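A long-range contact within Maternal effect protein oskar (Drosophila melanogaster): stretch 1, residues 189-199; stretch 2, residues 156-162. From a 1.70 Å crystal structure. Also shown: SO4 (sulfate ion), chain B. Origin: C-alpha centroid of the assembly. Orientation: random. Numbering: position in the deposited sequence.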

ATOM      1  N   PHE A 189       0.026  -5.926  12.581  1.00 13.45           N
ATOM      2  CA  PHE A 189       1.118  -5.153  11.995  1.00 10.30           C
ATOM      3  C   PHE A 189       2.466  -5.843  12.044  1.00 10.83           C
ATOM      4  O   PHE A 189       2.695  -6.732  12.863  1.00 11.63           O
ATOM      5  CB  PHE A 189       1.191  -3.773  12.639  1.00 12.37           C
ATOM      6  CG  PHE A 189       0.082  -2.875  12.211  1.00 10.14           C
ATOM      7  CD1 PHE A 189       0.168  -2.189  11.006  1.00  9.83           C
ATOM      8  CD2 PHE A 189      -1.072  -2.753  12.982  1.00  9.61           C
ATOM      9  CE1 PHE A 189      -0.867  -1.369  10.582  1.00 11.85           C
ATOM     10  CE2 PHE A 189      -2.105  -1.934  12.572  1.00  9.93           C
ATOM     11  CZ  PHE A 189      -2.006  -1.242  11.370  1.00 14.74           C
ATOM     12  N   TRP A 190       3.345  -5.456  11.118  1.00 11.94           N
ATOM     13  CA  TRP A 190       4.692  -5.977  11.106  1.00 11.80           C
ATOM     14  C   TRP A 190       5.431  -5.419  12.321  1.00 12.46           C
ATOM     15  O   TRP A 190       5.321  -4.234  12.641  1.00 11.42           O
ATOM     16  CB  TRP A 190       5.415  -5.574   9.814  1.00 10.54           C
ATOM     17  CG  TRP A 190       4.600  -5.765   8.549  1.00 10.59           C
ATOM     18  CD1 TRP A 190       3.648  -6.728   8.306  1.00 14.15           C
ATOM     19  CD2 TRP A 190       4.690  -4.978   7.347  1.00  9.69           C
ATOM     20  NE1 TRP A 190       3.136  -6.570   7.028  1.00 12.29           N
ATOM     21  CE2 TRP A 190       3.753  -5.504   6.430  1.00 10.10           C
ATOM     22  CE3 TRP A 190       5.461  -3.874   6.971  1.00 12.95           C
ATOM     23  CZ2 TRP A 190       3.579  -4.961   5.146  1.00  9.44           C
ATOM     24  CZ3 TRP A 190       5.281  -3.333   5.704  1.00 10.87           C
ATOM     25  CH2 TRP A 190       4.347  -3.879   4.806  1.00  8.95           C
ATOM     26  N   ASN A 191       6.184  -6.277  13.002  1.00 13.03           N
ATOM     27  CA  ASN A 191       6.942  -5.816  14.165  1.00 15.01           C
ATOM     28  C   ASN A 191       8.273  -5.218  13.713  1.00 12.48           C
ATOM     29  O   ASN A 191       8.471  -5.004  12.518  1.00 13.36           O
ATOM     30  CB  ASN A 191       7.103  -6.913  15.229  1.00 16.73           C
ATOM     31  CG  ASN A 191       8.007  -8.054  14.789  1.00 14.60           C
ATOM     32  OD1 ASN A 191       8.638  -8.011  13.739  1.00 15.94           O
ATOM     33  ND2 ASN A 191       8.074  -9.087  15.611  1.00 15.75           N
ATOM     34  N   LYS A 192       9.175  -4.929  14.650  1.00 14.80           N
ATOM     35  CA  LYS A 192      10.436  -4.290  14.272  1.00 15.24           C
ATOM     36  C   LYS A 192      11.221  -5.108  13.243  1.00 16.80           C
ATOM     37  O   LYS A 192      11.736  -4.571  12.267  1.00 15.54           O
ATOM     38  CB  LYS A 192      11.308  -3.987  15.497  1.00 21.30           C
ATOM     39  CG  LYS A 192      12.629  -3.311  15.126  1.00 27.33           C
ATOM     40  CD  LYS A 192      13.311  -2.678  16.334  1.00 40.97           C
ATOM     41  CE  LYS A 192      13.769  -1.245  16.048  1.00 48.19           C
ATOM     42  NZ  LYS A 192      12.998  -0.250  16.852  1.00 47.84           N
ATOM     43  N   ILE A 193      11.300  -6.413  13.472  1.00 14.14           N
ATOM     44  CA  ILE A 193      11.999  -7.316  12.556  1.00 16.21           C
ATOM     45  C   ILE A 193      11.306  -7.350  11.186  1.00 17.12           C
ATOM     46  O   ILE A 193      11.957  -7.266  10.135  1.00 14.47           O
ATOM     47  CB  ILE A 193      12.075  -8.736  13.149  1.00 16.47           C
ATOM     48  CG1 ILE A 193      12.847  -8.718  14.470  1.00 24.97           C
ATOM     49  CG2 ILE A 193      12.694  -9.706  12.157  1.00 21.63           C
ATOM     50  CD1 ILE A 193      12.674  -9.985  15.301  1.00 32.86           C
ATOM     51  N   GLY A 194       9.983  -7.477  11.210  1.00 13.97           N
ATOM     52  CA  GLY A 194       9.187  -7.500   9.995  1.00 12.98           C
ATOM     53  C   GLY A 194       9.311  -6.231   9.182  1.00 15.20           C
ATOM     54  O   GLY A 194       9.523  -6.290   7.965  1.00 13.31           O
ATOM     55  N   ARG A 195       9.191  -5.083   9.842  1.00 12.42           N
ATOM     56  CA  ARG A 195       9.333  -3.805   9.146  1.00 11.22           C
ATOM     57  C   ARG A 195      10.697  -3.663   8.502  1.00 14.97           C
ATOM     58  O   ARG A 195      10.818  -3.194   7.384  1.00 13.28           O
ATOM     59  CB  ARG A 195       9.094  -2.646  10.116  1.00 14.40           C
ATOM     60  CG  ARG A 195       7.681  -2.544  10.628  1.00 13.11           C
ATOM     61  CD  ARG A 195       7.455  -1.245  11.396  1.00 12.97           C
ATOM     62  NE  ARG A 195       8.302  -1.077  12.581  1.00 13.66           N
ATOM     63  CZ  ARG A 195       7.996  -1.523  13.798  1.00 14.92           C
ATOM     64  NH1 ARG A 195       6.902  -2.232  13.984  1.00 12.35           N
ATOM     65  NH2 ARG A 195       8.800  -1.287  14.826  1.00 15.52           N
ATOM     66  N   GLN A 196      11.739  -4.056   9.214  1.00 12.92           N
ATOM     67  CA  GLN A 196      13.070  -3.919   8.640  1.00 18.37           C
ATOM     68  C   GLN A 196      13.283  -4.866   7.462  1.00 15.88           C
ATOM     69  O   GLN A 196      13.904  -4.480   6.485  1.00 15.03           O
ATOM     70  CB  GLN A 196      14.189  -4.048   9.683  1.00 25.34           C
ATOM     71  CG  GLN A 196      15.489  -3.338   9.259  1.00 32.90           C
ATOM     72  CD  GLN A 196      15.298  -1.848   8.928  1.00 36.30           C
ATOM     73  OE1 GLN A 196      15.833  -1.350   7.935  1.00 23.68           O
ATOM     74  NE2 GLN A 196      14.550  -1.131   9.774  1.00 38.05           N
ATOM     75  N   ARG A 197      12.739  -6.081   7.532  1.00 14.20           N
ATOM     76  CA  ARG A 197      12.839  -7.005   6.391  1.00 13.59           C
ATOM     77  C   ARG A 197      12.178  -6.439   5.134  1.00 15.41           C
ATOM     78  O   ARG A 197      12.752  -6.514   4.047  1.00 13.93           O
ATOM     79  CB  ARG A 197      12.268  -8.388   6.724  1.00 14.46           C
ATOM     80  CG  ARG A 197      13.182  -9.229   7.619  1.00 19.99           C
ATOM     81  CD  ARG A 197      12.485 -10.502   8.111  1.00 23.99           C
ATOM     82  NE  ARG A 197      12.353 -11.520   7.076  1.00 27.20           N
ATOM     83  CZ  ARG A 197      13.297 -12.410   6.789  1.00 31.58           C
ATOM     84  NH1 ARG A 197      14.446 -12.394   7.444  1.00 33.14           N
ATOM     85  NH2 ARG A 197      13.105 -13.305   5.834  1.00 32.47           N
ATOM     86  N   VAL A 198      10.981  -5.878   5.290  1.00 12.91           N
ATOM     87  CA  VAL A 198      10.236  -5.320   4.149  1.00 14.35           C
ATOM     88  C   VAL A 198      10.971  -4.116   3.577  1.00 15.03           C
ATOM     89  O   VAL A 198      11.164  -4.015   2.367  1.00 10.62           O
ATOM     90  CB  VAL A 198       8.806  -4.908   4.537  1.00 12.88           C
ATOM     91  CG1 VAL A 198       8.160  -4.056   3.435  1.00 13.32           C
ATOM     92  CG2 VAL A 198       7.963  -6.146   4.844  1.00 16.62           C
ATOM     93  N   LEU A 199      11.390  -3.217   4.458  1.00 12.08           N
ATOM     94  CA  LEU A 199      12.102  -2.013   4.046  1.00 14.41           C
ATOM     95  C   LEU A 199      13.377  -2.374   3.280  1.00 16.21           C
ATOM     96  O   LEU A 199      13.667  -1.796   2.235  1.00 13.21           O
ATOM     97  CB  LEU A 199      12.415  -1.127   5.263  1.00 15.00           C
ATOM     98  CG  LEU A 199      13.153   0.183   4.961  1.00 20.82           C
ATOM     99  CD1 LEU A 199      12.345   1.064   4.016  1.00 17.32           C
ATOM    100  CD2 LEU A 199      13.498   0.947   6.257  1.00 18.28           C
TER
HETATM  101  S   SO4 B1607       7.401  -3.576  17.595  1.00 17.87           S
HETATM  102  O1  SO4 B1607       6.759  -3.754  18.892  1.00 20.41           O
HETATM  103  O2  SO4 B1607       7.947  -2.231  17.482  1.00 17.56           O
HETATM  104  O3  SO4 B1607       8.497  -4.533  17.454  1.00 18.04           O
HETATM  105  O4  SO4 B1607       6.393  -3.774  16.562  1.00 18.68           O
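Stretch 2 156-162: DIHSCLI

Stretch 2 packs as a short, turned segment against one side of the helix in stretch 1, in a small and largely apolar contact that is fastened at one point by an arginine side chain gripping a backbone carbonyl.

The two stretches together bury 346 Å², and no touching pair is closer than 29 residues in sequence. Stretch 1 enters its helix at Lys192, with Asn191 as the N-cap: Asn191 OD1 accepts from Gly194 N at 2.9 Å with a nearly straight N-H...O angle of 171°. Stretch 2 contains no strand; residues 159-161 form a 3-10 segment, and the rest is loop or turn. Leu161 N donates to His158 O at 3.1 Å. Asp156 ties back to Ser159: its OD1 accepts from Ser159 N at 3.0 Å and its OD2 from Ser159 OG at 2.6 Å.

The backbone register gives the direction. Gly194 CA lies 7.1 Å from Leu161 CA, Arg197 CA 6.6 Å from Cys160 CA, and Val198 CA 5.9 Å from Ile157 CA, so the pairings move forward along the helix as they move backward through stretch 2. The sense is therefore antiparallel, although with so short and curved a segment the register describes it better than an axis would.

Leu161 reaches the helix through the end of its side chain, since its CA-to-CB bond points sideways. Its CD1 lies 3.9 Å from Val198 CG2 and also covers one face of Trp190: CD1 is 4.2 Å from the centroid of the five-membered ring and 20° off the ring normal, a CH-pi arrangement. Its CD2 approaches Gly194 CA at 4.2 Å, where the glycine presents backbone alone.

Ile157 points toward the helix and continues the apolar surface, with CG2 4.1 Å from Val198 CG1 and CD1 4.4 Å from Trp190 CH2. Val198 thus touches three residues of stretch 2, the third being Cys160, whose SG is 4.1 Å from Val198 CG2. The same SG lies 4.0 Å from Arg197 CB, and Cys160 has the largest area covered by the opposing stretch, 71 Å².

The polar fastening is at Arg197. Cys160 O accepts from Arg197 NE at 2.8 Å (150°) and from Arg197 NH2 at 3.0 Å (138°), and it sits at the guanidinium edge, near its plane. One carbonyl thus receives two donors of the same group, which fixes the arginine end beside the 3-10 segment while its CB rests near the cysteine sulfur.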

ATOM      1  N   ASP A 156       8.881  -8.138  -4.836  1.00 13.09           N
ATOM      2  CA  ASP A 156       8.236  -9.180  -4.046  1.00 16.48           C
ATOM      3  C   ASP A 156       8.595  -9.018  -2.564  1.00 13.03           C
ATOM      4  O   ASP A 156       9.670  -9.442  -2.122  1.00 13.02           O
ATOM      5  CB  ASP A 156       8.634 -10.560  -4.600  1.00 15.76           C
ATOM      6  CG  ASP A 156       8.265 -11.718  -3.671  1.00 18.49           C
ATOM      7  OD1 ASP A 156       7.359 -11.587  -2.818  1.00 16.75           O
ATOM      8  OD2 ASP A 156       8.898 -12.783  -3.806  1.00 18.51           O
ATOM      9  N   ILE A 157       7.700  -8.394  -1.799  1.00 12.89           N
ATOM     10  CA  ILE A 157       7.879  -8.317  -0.346  1.00 11.62           C
ATOM     11  C   ILE A 157       7.214  -9.479   0.389  1.00 12.35           C
ATOM     12  O   ILE A 157       7.494  -9.717   1.569  1.00 13.67           O
ATOM     13  CB  ILE A 157       7.361  -6.976   0.266  1.00 10.93           C
ATOM     14  CG1 ILE A 157       5.853  -6.808   0.048  1.00  9.55           C
ATOM     15  CG2 ILE A 157       8.137  -5.785  -0.303  1.00 13.24           C
ATOM     16  CD1 ILE A 157       5.217  -5.715   0.950  1.00 10.60           C
ATOM     17  N   HIS A 158       6.303 -10.168  -0.296  1.00 12.25           N
ATOM     18  CA  HIS A 158       5.584 -11.298   0.289  1.00 12.40           C
ATOM     19  C   HIS A 158       6.543 -12.380   0.798  1.00 14.18           C
ATOM     20  O   HIS A 158       6.400 -12.876   1.909  1.00 13.28           O
ATOM     21  CB  HIS A 158       4.606 -11.897  -0.733  1.00 12.85           C
ATOM     22  CG  HIS A 158       3.713 -12.955  -0.164  1.00 12.31           C
ATOM     23  ND1 HIS A 158       4.034 -14.299  -0.193  1.00 16.27           N
ATOM     24  CD2 HIS A 158       2.504 -12.873   0.445  1.00 11.53           C
ATOM     25  CE1 HIS A 158       3.070 -14.992   0.380  1.00 14.48           C
ATOM     26  NE2 HIS A 158       2.127 -14.154   0.776  1.00 13.94           N
ATOM     27  N   SER A 159       7.540 -12.725  -0.015  1.00 13.00           N
ATOM     28  CA  SER A 159       8.445 -13.832   0.306  1.00 17.73           C
ATOM     29  C   SER A 159       9.236 -13.667   1.604  1.00 16.44           C
ATOM     30  O   SER A 159       9.503 -14.649   2.301  1.00 16.53           O
ATOM     31  CB  SER A 159       9.402 -14.100  -0.865  1.00 17.46           C
ATOM     32  OG  SER A 159       8.683 -14.585  -1.987  1.00 18.97           O
ATOM     33  N   CYS A 160       9.594 -12.434   1.946  1.00 16.22           N
ATOM     34  CA  CYS A 160      10.408 -12.211   3.137  1.00 19.60           C
ATOM     35  C   CYS A 160       9.634 -12.438   4.437  1.00 21.53           C
ATOM     36  O   CYS A 160      10.232 -12.518   5.503  1.00 21.00           O
ATOM     37  CB  CYS A 160      11.062 -10.823   3.124  1.00 21.42           C
ATOM     38  SG  CYS A 160      10.011  -9.419   3.616  1.00 18.45           S
ATOM     39  N   LEU A 161       8.313 -12.558   4.341  1.00 18.37           N
ATOM     40  CA  LEU A 161       7.475 -12.720   5.528  1.00 18.72           C
ATOM     41  C   LEU A 161       6.870 -14.126   5.637  1.00 21.22           C
ATOM     42  O   LEU A 161       6.027 -14.384   6.494  1.00 24.37           O
ATOM     43  CB  LEU A 161       6.381 -11.643   5.560  1.00 13.23           C
ATOM     44  CG  LEU A 161       6.872 -10.197   5.731  1.00 18.40           C
ATOM     45  CD1 LEU A 161       5.738  -9.201   5.600  1.00 18.90           C
ATOM     46  CD2 LEU A 161       7.563  -9.995   7.075  1.00 19.38           C
ATOM     47  N   ILE A 162       7.299 -15.030   4.765  1.00 20.25           N
ATOM     48  CA  ILE A 162       6.899 -16.430   4.863  1.00 20.34           C
ATOM     49  C   ILE A 162       8.128 -17.321   4.995  1.00 26.63           C
ATOM     50  O   ILE A 162       9.226 -16.951   4.570  1.00 23.98           O
ATOM     51  CB  ILE A 162       6.049 -16.880   3.657  1.00 31.04           C
ATOM     52  CG1 ILE A 162       6.805 -16.628   2.353  1.00 38.25           C
ATOM     53  CG2 ILE A 162       4.689 -16.167   3.664  1.00 24.88           C
ATOM     54  CD1 ILE A 162       6.110 -17.173   1.123  1.00 42.81           C
TER